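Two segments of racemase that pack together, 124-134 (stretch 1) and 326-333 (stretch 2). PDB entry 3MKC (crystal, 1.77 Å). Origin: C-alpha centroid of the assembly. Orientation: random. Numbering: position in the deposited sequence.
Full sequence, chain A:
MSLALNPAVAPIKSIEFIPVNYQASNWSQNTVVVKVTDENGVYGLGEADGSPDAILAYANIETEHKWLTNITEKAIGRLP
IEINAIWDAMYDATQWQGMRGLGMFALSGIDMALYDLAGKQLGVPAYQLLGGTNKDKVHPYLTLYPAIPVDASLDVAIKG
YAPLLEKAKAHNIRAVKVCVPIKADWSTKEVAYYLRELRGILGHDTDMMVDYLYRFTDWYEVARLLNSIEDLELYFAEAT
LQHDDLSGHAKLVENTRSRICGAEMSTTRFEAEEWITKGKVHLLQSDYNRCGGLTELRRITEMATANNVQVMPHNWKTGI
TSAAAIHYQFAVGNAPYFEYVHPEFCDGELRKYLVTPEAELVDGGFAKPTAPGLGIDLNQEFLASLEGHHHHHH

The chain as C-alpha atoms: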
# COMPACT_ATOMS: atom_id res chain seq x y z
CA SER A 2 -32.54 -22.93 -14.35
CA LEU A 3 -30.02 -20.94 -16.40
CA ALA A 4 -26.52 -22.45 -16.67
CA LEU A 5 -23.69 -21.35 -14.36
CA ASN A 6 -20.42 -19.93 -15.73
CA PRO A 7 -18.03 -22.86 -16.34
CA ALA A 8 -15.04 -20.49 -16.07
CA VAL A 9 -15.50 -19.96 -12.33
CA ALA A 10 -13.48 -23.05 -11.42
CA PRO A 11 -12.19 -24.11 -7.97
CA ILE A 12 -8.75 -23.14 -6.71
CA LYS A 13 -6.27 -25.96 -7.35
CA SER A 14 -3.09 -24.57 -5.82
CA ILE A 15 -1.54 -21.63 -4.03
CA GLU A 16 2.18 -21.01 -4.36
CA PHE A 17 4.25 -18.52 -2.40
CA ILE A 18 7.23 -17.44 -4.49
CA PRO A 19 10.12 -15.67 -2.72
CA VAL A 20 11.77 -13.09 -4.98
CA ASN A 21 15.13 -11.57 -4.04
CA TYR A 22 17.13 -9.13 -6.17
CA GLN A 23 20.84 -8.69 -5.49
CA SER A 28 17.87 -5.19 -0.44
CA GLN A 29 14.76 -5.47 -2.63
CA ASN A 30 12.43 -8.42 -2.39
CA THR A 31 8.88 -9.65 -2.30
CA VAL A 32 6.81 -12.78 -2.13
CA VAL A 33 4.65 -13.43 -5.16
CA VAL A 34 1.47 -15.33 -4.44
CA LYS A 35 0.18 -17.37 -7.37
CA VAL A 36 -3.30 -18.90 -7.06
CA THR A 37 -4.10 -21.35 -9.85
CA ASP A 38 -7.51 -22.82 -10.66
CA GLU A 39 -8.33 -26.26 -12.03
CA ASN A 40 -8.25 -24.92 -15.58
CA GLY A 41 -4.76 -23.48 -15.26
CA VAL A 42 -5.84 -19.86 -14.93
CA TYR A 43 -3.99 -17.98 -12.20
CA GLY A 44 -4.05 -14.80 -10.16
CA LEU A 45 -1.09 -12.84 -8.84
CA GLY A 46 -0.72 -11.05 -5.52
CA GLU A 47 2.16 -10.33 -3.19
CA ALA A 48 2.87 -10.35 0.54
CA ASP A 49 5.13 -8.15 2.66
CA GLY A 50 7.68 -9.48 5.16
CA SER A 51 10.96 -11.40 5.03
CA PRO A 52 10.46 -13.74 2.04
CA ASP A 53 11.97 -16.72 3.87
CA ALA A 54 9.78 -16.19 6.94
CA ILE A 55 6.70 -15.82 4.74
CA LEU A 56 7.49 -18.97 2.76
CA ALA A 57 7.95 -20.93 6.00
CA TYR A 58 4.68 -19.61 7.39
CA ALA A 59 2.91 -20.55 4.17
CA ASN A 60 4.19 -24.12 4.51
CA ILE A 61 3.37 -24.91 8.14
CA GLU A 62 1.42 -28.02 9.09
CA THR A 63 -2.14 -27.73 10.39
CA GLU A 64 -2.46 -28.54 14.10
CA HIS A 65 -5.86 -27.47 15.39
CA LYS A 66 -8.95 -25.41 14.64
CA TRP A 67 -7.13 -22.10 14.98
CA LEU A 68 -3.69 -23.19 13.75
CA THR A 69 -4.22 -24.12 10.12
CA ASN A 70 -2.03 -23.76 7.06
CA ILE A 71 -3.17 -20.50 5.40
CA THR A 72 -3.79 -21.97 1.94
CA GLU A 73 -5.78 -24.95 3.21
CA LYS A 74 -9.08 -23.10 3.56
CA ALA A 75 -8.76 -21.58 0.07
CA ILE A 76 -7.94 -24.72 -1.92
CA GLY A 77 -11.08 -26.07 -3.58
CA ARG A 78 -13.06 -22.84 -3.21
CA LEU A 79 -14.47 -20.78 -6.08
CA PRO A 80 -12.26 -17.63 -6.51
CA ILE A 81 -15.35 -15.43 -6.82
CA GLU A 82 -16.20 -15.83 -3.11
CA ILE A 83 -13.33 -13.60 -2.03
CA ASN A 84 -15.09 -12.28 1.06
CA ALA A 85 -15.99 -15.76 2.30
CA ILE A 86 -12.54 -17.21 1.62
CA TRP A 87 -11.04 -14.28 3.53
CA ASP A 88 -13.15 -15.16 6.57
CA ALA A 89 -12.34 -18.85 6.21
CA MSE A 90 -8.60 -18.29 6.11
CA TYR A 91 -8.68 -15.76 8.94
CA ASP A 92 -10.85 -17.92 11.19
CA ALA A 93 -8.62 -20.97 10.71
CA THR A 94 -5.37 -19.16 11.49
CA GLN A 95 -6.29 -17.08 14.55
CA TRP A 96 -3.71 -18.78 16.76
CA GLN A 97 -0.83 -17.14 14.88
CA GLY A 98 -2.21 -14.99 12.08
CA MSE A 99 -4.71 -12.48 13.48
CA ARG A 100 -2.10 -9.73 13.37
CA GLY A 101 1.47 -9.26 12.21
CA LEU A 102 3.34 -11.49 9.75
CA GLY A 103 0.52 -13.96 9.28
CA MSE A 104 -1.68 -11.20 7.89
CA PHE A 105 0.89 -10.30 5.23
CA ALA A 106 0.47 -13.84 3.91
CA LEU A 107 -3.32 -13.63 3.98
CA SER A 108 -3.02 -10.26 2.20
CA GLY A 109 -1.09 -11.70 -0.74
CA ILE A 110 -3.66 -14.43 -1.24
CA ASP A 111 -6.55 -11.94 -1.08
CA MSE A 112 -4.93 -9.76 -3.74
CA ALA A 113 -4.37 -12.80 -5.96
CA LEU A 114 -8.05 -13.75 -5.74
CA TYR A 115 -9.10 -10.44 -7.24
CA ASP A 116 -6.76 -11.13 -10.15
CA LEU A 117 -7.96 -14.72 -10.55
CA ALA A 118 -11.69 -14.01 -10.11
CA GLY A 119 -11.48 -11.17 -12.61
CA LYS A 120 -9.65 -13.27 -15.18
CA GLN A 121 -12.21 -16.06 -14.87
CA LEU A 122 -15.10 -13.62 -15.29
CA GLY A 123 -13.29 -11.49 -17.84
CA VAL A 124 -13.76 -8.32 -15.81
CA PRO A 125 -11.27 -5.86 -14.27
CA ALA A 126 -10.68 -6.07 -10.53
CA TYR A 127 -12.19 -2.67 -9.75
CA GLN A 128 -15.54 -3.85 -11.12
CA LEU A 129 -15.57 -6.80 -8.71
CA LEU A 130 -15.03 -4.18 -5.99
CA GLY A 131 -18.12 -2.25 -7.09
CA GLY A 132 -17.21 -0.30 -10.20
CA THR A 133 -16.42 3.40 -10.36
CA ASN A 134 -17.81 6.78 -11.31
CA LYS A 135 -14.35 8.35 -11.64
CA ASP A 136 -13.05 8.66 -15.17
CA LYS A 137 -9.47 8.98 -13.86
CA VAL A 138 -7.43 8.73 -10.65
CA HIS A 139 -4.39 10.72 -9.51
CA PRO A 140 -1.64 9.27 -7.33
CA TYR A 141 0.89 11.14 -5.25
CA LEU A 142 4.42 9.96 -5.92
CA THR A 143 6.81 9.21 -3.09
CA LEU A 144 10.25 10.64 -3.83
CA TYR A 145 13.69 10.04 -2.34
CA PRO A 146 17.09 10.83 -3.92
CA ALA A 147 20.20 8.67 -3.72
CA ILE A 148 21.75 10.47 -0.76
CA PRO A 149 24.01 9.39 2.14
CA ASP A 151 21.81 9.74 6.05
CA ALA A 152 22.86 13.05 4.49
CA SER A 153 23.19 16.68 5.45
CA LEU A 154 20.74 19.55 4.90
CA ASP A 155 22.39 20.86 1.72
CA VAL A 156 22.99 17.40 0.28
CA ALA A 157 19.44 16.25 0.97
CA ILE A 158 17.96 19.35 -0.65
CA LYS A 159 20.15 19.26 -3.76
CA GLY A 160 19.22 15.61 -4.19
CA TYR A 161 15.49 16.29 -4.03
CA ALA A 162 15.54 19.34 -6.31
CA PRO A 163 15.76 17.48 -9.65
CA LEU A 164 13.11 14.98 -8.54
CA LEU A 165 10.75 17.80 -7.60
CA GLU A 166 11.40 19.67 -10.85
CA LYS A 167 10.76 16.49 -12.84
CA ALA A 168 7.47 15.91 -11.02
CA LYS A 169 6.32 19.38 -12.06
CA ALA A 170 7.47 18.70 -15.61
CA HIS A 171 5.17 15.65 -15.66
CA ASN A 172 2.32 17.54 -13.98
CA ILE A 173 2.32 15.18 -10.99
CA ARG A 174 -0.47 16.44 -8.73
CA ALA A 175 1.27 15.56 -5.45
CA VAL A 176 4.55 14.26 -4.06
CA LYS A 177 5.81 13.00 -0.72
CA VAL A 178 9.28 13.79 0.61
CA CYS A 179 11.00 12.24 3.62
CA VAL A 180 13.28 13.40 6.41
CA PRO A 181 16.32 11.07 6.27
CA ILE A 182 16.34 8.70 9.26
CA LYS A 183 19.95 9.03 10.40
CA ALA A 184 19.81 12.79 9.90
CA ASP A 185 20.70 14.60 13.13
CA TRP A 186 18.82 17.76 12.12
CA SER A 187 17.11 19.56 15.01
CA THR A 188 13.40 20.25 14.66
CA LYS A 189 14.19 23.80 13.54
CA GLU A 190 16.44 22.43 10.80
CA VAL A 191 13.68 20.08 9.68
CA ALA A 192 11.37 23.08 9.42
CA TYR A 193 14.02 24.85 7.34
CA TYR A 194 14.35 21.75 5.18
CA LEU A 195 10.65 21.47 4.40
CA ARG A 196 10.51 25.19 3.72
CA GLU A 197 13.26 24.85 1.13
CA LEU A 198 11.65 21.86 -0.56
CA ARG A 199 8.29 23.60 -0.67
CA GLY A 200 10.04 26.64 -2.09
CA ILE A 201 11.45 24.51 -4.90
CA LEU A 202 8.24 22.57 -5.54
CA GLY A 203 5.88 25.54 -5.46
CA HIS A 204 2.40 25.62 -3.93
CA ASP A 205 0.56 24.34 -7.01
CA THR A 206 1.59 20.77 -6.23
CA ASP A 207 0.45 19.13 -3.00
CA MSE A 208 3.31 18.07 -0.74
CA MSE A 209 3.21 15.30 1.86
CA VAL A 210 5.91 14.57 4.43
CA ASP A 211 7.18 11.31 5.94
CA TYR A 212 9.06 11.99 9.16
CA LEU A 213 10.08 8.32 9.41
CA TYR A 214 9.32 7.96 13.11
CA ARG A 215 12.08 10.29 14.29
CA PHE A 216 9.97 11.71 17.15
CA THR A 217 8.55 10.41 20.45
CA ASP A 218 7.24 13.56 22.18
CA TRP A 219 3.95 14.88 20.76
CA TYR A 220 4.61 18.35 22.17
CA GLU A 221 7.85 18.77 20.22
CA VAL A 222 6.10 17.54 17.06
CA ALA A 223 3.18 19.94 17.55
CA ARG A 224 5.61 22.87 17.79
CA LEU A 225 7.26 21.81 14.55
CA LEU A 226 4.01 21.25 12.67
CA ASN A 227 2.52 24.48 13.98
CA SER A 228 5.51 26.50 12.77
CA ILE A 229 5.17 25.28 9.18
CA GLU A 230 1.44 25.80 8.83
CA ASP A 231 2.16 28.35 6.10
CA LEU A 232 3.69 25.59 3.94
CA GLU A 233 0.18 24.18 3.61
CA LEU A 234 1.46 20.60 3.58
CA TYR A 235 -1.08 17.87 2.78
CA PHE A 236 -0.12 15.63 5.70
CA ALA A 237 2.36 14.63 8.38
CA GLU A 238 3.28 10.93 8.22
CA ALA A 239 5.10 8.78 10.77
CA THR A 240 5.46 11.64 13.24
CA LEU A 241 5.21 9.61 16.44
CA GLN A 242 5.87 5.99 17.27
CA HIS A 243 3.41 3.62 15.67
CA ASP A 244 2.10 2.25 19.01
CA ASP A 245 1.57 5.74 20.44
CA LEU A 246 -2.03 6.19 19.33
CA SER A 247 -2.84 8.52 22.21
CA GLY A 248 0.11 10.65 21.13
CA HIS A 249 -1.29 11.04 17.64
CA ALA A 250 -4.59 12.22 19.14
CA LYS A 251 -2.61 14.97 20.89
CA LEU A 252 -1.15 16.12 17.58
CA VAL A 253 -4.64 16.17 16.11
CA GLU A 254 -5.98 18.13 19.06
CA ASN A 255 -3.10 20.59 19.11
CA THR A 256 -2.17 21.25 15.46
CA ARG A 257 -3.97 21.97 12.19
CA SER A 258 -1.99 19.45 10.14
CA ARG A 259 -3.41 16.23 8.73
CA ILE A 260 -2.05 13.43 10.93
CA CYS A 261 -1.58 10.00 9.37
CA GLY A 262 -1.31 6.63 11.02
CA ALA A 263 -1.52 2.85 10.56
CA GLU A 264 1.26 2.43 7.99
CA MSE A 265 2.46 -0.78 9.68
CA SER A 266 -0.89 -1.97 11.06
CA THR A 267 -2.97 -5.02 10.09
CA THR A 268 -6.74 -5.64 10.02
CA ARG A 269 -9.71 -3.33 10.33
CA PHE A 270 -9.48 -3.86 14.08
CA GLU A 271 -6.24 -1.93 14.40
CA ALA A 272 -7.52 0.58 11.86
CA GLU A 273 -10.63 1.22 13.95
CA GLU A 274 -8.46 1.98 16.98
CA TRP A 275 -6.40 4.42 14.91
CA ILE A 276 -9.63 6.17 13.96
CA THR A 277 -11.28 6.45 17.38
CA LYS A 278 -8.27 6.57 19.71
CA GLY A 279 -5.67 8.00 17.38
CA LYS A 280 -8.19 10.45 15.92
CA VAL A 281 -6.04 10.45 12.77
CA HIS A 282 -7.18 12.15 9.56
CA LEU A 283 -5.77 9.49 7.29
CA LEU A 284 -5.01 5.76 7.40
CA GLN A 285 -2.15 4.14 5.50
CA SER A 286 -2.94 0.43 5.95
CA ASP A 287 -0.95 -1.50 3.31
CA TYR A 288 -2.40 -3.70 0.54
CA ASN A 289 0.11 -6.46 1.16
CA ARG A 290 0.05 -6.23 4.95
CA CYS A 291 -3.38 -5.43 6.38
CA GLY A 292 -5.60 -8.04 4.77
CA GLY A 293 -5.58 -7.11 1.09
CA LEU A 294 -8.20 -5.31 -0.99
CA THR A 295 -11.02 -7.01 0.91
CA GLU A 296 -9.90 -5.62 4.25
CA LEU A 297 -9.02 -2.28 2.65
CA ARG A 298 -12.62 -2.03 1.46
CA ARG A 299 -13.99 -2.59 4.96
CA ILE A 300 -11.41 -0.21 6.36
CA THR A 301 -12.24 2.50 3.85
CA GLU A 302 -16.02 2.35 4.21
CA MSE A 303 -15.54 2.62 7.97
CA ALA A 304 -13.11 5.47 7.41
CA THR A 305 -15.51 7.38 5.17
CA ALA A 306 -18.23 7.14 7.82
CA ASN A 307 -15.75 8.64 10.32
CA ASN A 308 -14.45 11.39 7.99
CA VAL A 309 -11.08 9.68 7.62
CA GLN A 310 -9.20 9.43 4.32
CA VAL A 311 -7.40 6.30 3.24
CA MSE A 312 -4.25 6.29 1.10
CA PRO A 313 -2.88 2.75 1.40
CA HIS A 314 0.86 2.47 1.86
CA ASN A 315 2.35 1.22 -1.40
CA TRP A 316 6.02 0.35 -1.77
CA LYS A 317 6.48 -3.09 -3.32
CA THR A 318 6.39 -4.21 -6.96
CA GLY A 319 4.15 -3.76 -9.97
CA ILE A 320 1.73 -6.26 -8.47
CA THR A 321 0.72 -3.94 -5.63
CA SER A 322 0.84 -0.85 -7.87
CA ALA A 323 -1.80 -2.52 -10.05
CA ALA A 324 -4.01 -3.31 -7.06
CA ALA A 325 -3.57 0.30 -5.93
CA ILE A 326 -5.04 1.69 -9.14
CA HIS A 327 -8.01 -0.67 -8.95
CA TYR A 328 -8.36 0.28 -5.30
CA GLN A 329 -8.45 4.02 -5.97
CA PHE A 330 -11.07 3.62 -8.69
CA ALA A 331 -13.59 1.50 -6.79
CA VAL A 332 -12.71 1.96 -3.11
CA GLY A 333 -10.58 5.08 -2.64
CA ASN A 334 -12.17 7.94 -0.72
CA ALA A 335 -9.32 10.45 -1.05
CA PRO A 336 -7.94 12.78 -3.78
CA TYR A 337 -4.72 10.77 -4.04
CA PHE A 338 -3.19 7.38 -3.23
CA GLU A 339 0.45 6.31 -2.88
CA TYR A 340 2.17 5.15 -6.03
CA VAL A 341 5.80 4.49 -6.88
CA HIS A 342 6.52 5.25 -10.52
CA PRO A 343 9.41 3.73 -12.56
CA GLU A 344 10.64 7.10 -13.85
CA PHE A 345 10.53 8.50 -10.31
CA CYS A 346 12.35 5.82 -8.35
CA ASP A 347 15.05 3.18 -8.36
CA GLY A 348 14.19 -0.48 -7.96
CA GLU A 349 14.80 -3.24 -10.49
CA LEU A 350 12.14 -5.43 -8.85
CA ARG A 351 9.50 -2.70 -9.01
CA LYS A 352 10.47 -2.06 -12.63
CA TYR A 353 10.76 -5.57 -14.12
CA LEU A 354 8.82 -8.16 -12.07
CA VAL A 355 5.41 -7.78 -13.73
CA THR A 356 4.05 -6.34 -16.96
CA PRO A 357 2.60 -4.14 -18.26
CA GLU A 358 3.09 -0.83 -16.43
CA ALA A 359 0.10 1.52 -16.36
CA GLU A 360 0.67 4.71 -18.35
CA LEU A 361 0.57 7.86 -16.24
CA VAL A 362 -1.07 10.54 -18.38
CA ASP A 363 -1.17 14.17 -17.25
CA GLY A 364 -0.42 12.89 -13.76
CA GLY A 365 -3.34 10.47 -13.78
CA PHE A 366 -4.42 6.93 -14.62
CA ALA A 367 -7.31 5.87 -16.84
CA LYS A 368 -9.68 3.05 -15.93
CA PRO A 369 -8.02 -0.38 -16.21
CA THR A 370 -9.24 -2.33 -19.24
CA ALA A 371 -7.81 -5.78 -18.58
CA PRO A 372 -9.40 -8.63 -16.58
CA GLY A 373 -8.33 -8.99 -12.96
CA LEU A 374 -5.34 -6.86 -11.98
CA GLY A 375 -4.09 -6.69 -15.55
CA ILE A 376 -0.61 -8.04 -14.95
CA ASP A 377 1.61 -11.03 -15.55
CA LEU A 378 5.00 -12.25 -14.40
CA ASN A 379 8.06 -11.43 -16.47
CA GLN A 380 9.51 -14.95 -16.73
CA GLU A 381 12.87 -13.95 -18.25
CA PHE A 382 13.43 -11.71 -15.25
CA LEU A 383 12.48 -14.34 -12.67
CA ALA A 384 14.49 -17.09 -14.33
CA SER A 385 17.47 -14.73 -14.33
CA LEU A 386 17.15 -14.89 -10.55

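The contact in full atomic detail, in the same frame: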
# COMPACT_ATOMS: atom_id res chain seq x y z
N VAL A 124 -13.45 -9.68 -16.25
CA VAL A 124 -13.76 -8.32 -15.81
C VAL A 124 -12.63 -7.78 -14.95
O VAL A 124 -12.00 -8.53 -14.21
CB VAL A 124 -15.07 -8.27 -14.99
CG1 VAL A 124 -16.21 -8.85 -15.81
CG2 VAL A 124 -14.91 -9.03 -13.68
N PRO A 125 -12.34 -6.47 -15.06
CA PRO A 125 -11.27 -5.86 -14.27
C PRO A 125 -11.57 -5.94 -12.79
O PRO A 125 -12.74 -5.98 -12.38
CB PRO A 125 -11.25 -4.42 -14.78
CG PRO A 125 -12.66 -4.19 -15.23
CD PRO A 125 -13.00 -5.48 -15.93
N ALA A 126 -10.52 -5.97 -11.98
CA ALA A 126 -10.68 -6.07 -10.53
C ALA A 126 -11.56 -5.00 -9.92
O ALA A 126 -12.40 -5.30 -9.07
CB ALA A 126 -9.31 -6.07 -9.87
N TYR A 127 -11.39 -3.74 -10.33
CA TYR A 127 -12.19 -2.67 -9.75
C TYR A 127 -13.70 -2.86 -9.92
O TYR A 127 -14.49 -2.32 -9.14
CB TYR A 127 -11.73 -1.31 -10.30
CG TYR A 127 -12.25 -0.95 -11.68
CD1 TYR A 127 -13.52 -0.41 -11.84
CD2 TYR A 127 -11.47 -1.16 -12.82
CE1 TYR A 127 -14.01 -0.09 -13.10
CE2 TYR A 127 -11.95 -0.84 -14.08
CZ TYR A 127 -13.22 -0.31 -14.21
OH TYR A 127 -13.71 0.02 -15.45
N GLN A 128 -14.11 -3.63 -10.92
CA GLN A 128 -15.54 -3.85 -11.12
C GLN A 128 -16.05 -4.87 -10.10
O GLN A 128 -17.19 -4.79 -9.66
CB GLN A 128 -15.84 -4.32 -12.54
CG GLN A 128 -15.46 -3.27 -13.58
CD GLN A 128 -16.03 -3.56 -14.95
OE1 GLN A 128 -16.16 -4.71 -15.35
NE2 GLN A 128 -16.37 -2.50 -15.68
N LEU A 129 -15.19 -5.81 -9.72
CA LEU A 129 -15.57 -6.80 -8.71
C LEU A 129 -15.69 -6.08 -7.37
O LEU A 129 -16.41 -6.52 -6.48
CB LEU A 129 -14.53 -7.92 -8.61
CG LEU A 129 -14.32 -8.80 -9.84
CD1 LEU A 129 -13.28 -9.89 -9.53
CD2 LEU A 129 -15.64 -9.44 -10.25
N LEU A 130 -14.97 -4.97 -7.23
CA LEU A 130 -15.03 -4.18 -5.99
C LEU A 130 -16.17 -3.16 -6.00
O LEU A 130 -16.31 -2.38 -5.06
CB LEU A 130 -13.70 -3.46 -5.74
CG LEU A 130 -12.55 -4.33 -5.22
CD1 LEU A 130 -11.22 -3.65 -5.47
CD2 LEU A 130 -12.75 -4.59 -3.73
N GLY A 131 -16.99 -3.17 -7.05
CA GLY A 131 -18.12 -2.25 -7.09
C GLY A 131 -18.22 -1.28 -8.25
O GLY A 131 -19.23 -0.60 -8.41
N GLY A 132 -17.18 -1.22 -9.08
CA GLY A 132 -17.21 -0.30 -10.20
C GLY A 132 -16.78 1.09 -9.77
O GLY A 132 -16.39 1.31 -8.62
N THR A 133 -16.83 2.05 -10.69
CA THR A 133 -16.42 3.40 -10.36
C THR A 133 -17.19 4.44 -11.13
O THR A 133 -17.79 4.13 -12.16
CB THR A 133 -14.91 3.61 -10.67
OG1 THR A 133 -14.51 4.92 -10.28
CG2 THR A 133 -14.66 3.45 -12.16
N ASN A 134 -17.17 5.67 -10.63
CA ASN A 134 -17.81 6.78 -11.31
C ASN A 134 -16.73 7.80 -11.67
O ASN A 134 -17.02 8.86 -12.21
CB ASN A 134 -18.87 7.44 -10.42
CG ASN A 134 -20.07 6.55 -10.19
OD1 ASN A 134 -20.54 5.88 -11.10
ND2 ASN A 134 -20.57 6.54 -8.96
N ILE A 326 -4.24 0.95 -8.18
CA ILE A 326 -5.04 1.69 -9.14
C ILE A 326 -6.49 1.20 -9.09
O ILE A 326 -7.43 1.99 -9.12
CB ILE A 326 -4.49 1.54 -10.58
CG1 ILE A 326 -3.15 2.25 -10.69
CG2 ILE A 326 -5.49 2.11 -11.59
CD1 ILE A 326 -2.45 2.05 -12.02
N HIS A 327 -6.67 -0.11 -9.00
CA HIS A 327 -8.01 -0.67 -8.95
C HIS A 327 -8.67 -0.22 -7.66
O HIS A 327 -9.87 0.07 -7.64
CB HIS A 327 -7.96 -2.19 -9.05
CG HIS A 327 -7.69 -2.69 -10.44
ND1 HIS A 327 -8.70 -3.10 -11.29
CD2 HIS A 327 -6.54 -2.82 -11.14
CE1 HIS A 327 -8.18 -3.46 -12.44
NE2 HIS A 327 -6.87 -3.30 -12.38
N TYR A 328 -7.88 -0.17 -6.60
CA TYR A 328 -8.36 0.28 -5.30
C TYR A 328 -8.88 1.72 -5.38
O TYR A 328 -10.01 2.01 -4.99
CB TYR A 328 -7.24 0.21 -4.26
CG TYR A 328 -7.56 0.98 -2.99
CD1 TYR A 328 -8.33 0.40 -1.98
CD2 TYR A 328 -7.20 2.32 -2.86
CE1 TYR A 328 -8.73 1.15 -0.88
CE2 TYR A 328 -7.60 3.08 -1.76
CZ TYR A 328 -8.37 2.48 -0.77
OH TYR A 328 -8.81 3.23 0.30
N GLN A 329 -8.05 2.62 -5.90
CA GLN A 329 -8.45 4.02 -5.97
C GLN A 329 -9.70 4.25 -6.81
O GLN A 329 -10.49 5.14 -6.51
CB GLN A 329 -7.31 4.89 -6.50
CG GLN A 329 -7.58 6.39 -6.36
CD GLN A 329 -7.54 6.87 -4.91
OE1 GLN A 329 -7.53 6.07 -3.98
NE2 GLN A 329 -7.52 8.18 -4.73
N PHE A 330 -9.89 3.46 -7.86
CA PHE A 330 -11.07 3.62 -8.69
C PHE A 330 -12.37 3.20 -8.01
O PHE A 330 -13.36 3.93 -8.04
CB PHE A 330 -10.92 2.84 -10.00
CG PHE A 330 -10.32 3.65 -11.11
CD1 PHE A 330 -11.06 4.66 -11.73
CD2 PHE A 330 -9.00 3.43 -11.52
CE1 PHE A 330 -10.49 5.44 -12.74
CE2 PHE A 330 -8.43 4.21 -12.53
CZ PHE A 330 -9.18 5.22 -13.14
N ALA A 331 -12.37 2.02 -7.40
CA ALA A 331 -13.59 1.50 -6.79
C ALA A 331 -13.77 1.72 -5.29
O ALA A 331 -14.90 1.79 -4.82
CB ALA A 331 -13.69 0.02 -7.08
N VAL A 332 -12.67 1.83 -4.57
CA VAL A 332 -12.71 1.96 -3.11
C VAL A 332 -12.24 3.29 -2.54
O VAL A 332 -12.83 3.81 -1.60
CB VAL A 332 -11.87 0.85 -2.46
CG1 VAL A 332 -12.10 0.82 -0.95
CG2 VAL A 332 -12.22 -0.50 -3.09
N GLY A 333 -11.16 3.83 -3.11
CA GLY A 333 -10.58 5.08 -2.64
C GLY A 333 -11.56 6.18 -2.28
O GLY A 333 -12.53 6.43 -3.01
O HOH W 1 -16.20 -0.55 -3.28
O HOH W 2 -17.36 1.86 -6.13

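Which polar interactions tie the two stretches together most directly? Two hydrogen bonds do, one near each end of the contact. Tyr127 N donates to His327 ND1 at 2.9 Å, with an N-H...acceptor angle of 141°, so ND1 must be unprotonated to receive it. The imidazole is aimed at the start of the short, weakly bonded helix of stretch 1, where a backbone NH still lacks a helical carbonyl partner. At the other end, Thr133 OG1 donates to Phe330 O at 2.7 Å. The carbonyl is available because it lies in the last turn of the helix of stretch 2, and the threonine, with chi1 in the t well and its CA-to-CB bond toward the helix, brings its hydroxyl to it.

How do water and backbone extend this polar link? Ala331 O accepts from two waters, each of which also donates to stretch 1. Water 1 lies 3.1 Å from Ala331 O and 2.6 Å from Leu130 O; water 2 lies 2.8 Å from Ala331 O and 2.7 Å from Gly132 O. Gly132 O also receives a CA-H...O contact from Ala331 CA, at 3.4 Å. The turn that presents these carbonyls is a Schellman motif: Gly131 N bonds to Gln128 O at 3.1 Å and Gly132 N to Tyr127 O at 2.9 Å. At the backbone angles of both Gly131 and Gly132, a CB would be jammed against the preceding carbonyl oxygen, so glycine suits both places.

What packs between the hydrogen bonds? Ala331 sits at the centre, its small methyl group allowing the backbones to come close. Its CB lies 3.2 Å from Tyr127 O, 3.7 Å from Leu130 CB and 4.0 Å from Tyr127 CB. Leu130 also reaches past Ala331 to the next residue, with its CD1 4.1 Å from Val332 CG2, adding a purely apolar contact. Together the two stretches bury 452 Å², counting both sides.

How are the aromatic side chains arranged? Tyr127, with chi1 at 80°, brings its ring alongside those of both His327 and Phe330. Both ring pairs are oblique, with centroids 5.9 Å apart in each case and planes at 37° to His327 and 38° to Phe330. Tyr127 CB also packs against Phe330 CB at 4.2 Å. His327 has the largest area covered by the opposing stretch; besides its hydrogen bond, it meets Ala126 CB through ND1 at 3.3 Å and Pro125 CB through CE1 at 4.0 Å. The imidazole thus supplies an acceptor at ND1, while its edge also meets Pro125 CB.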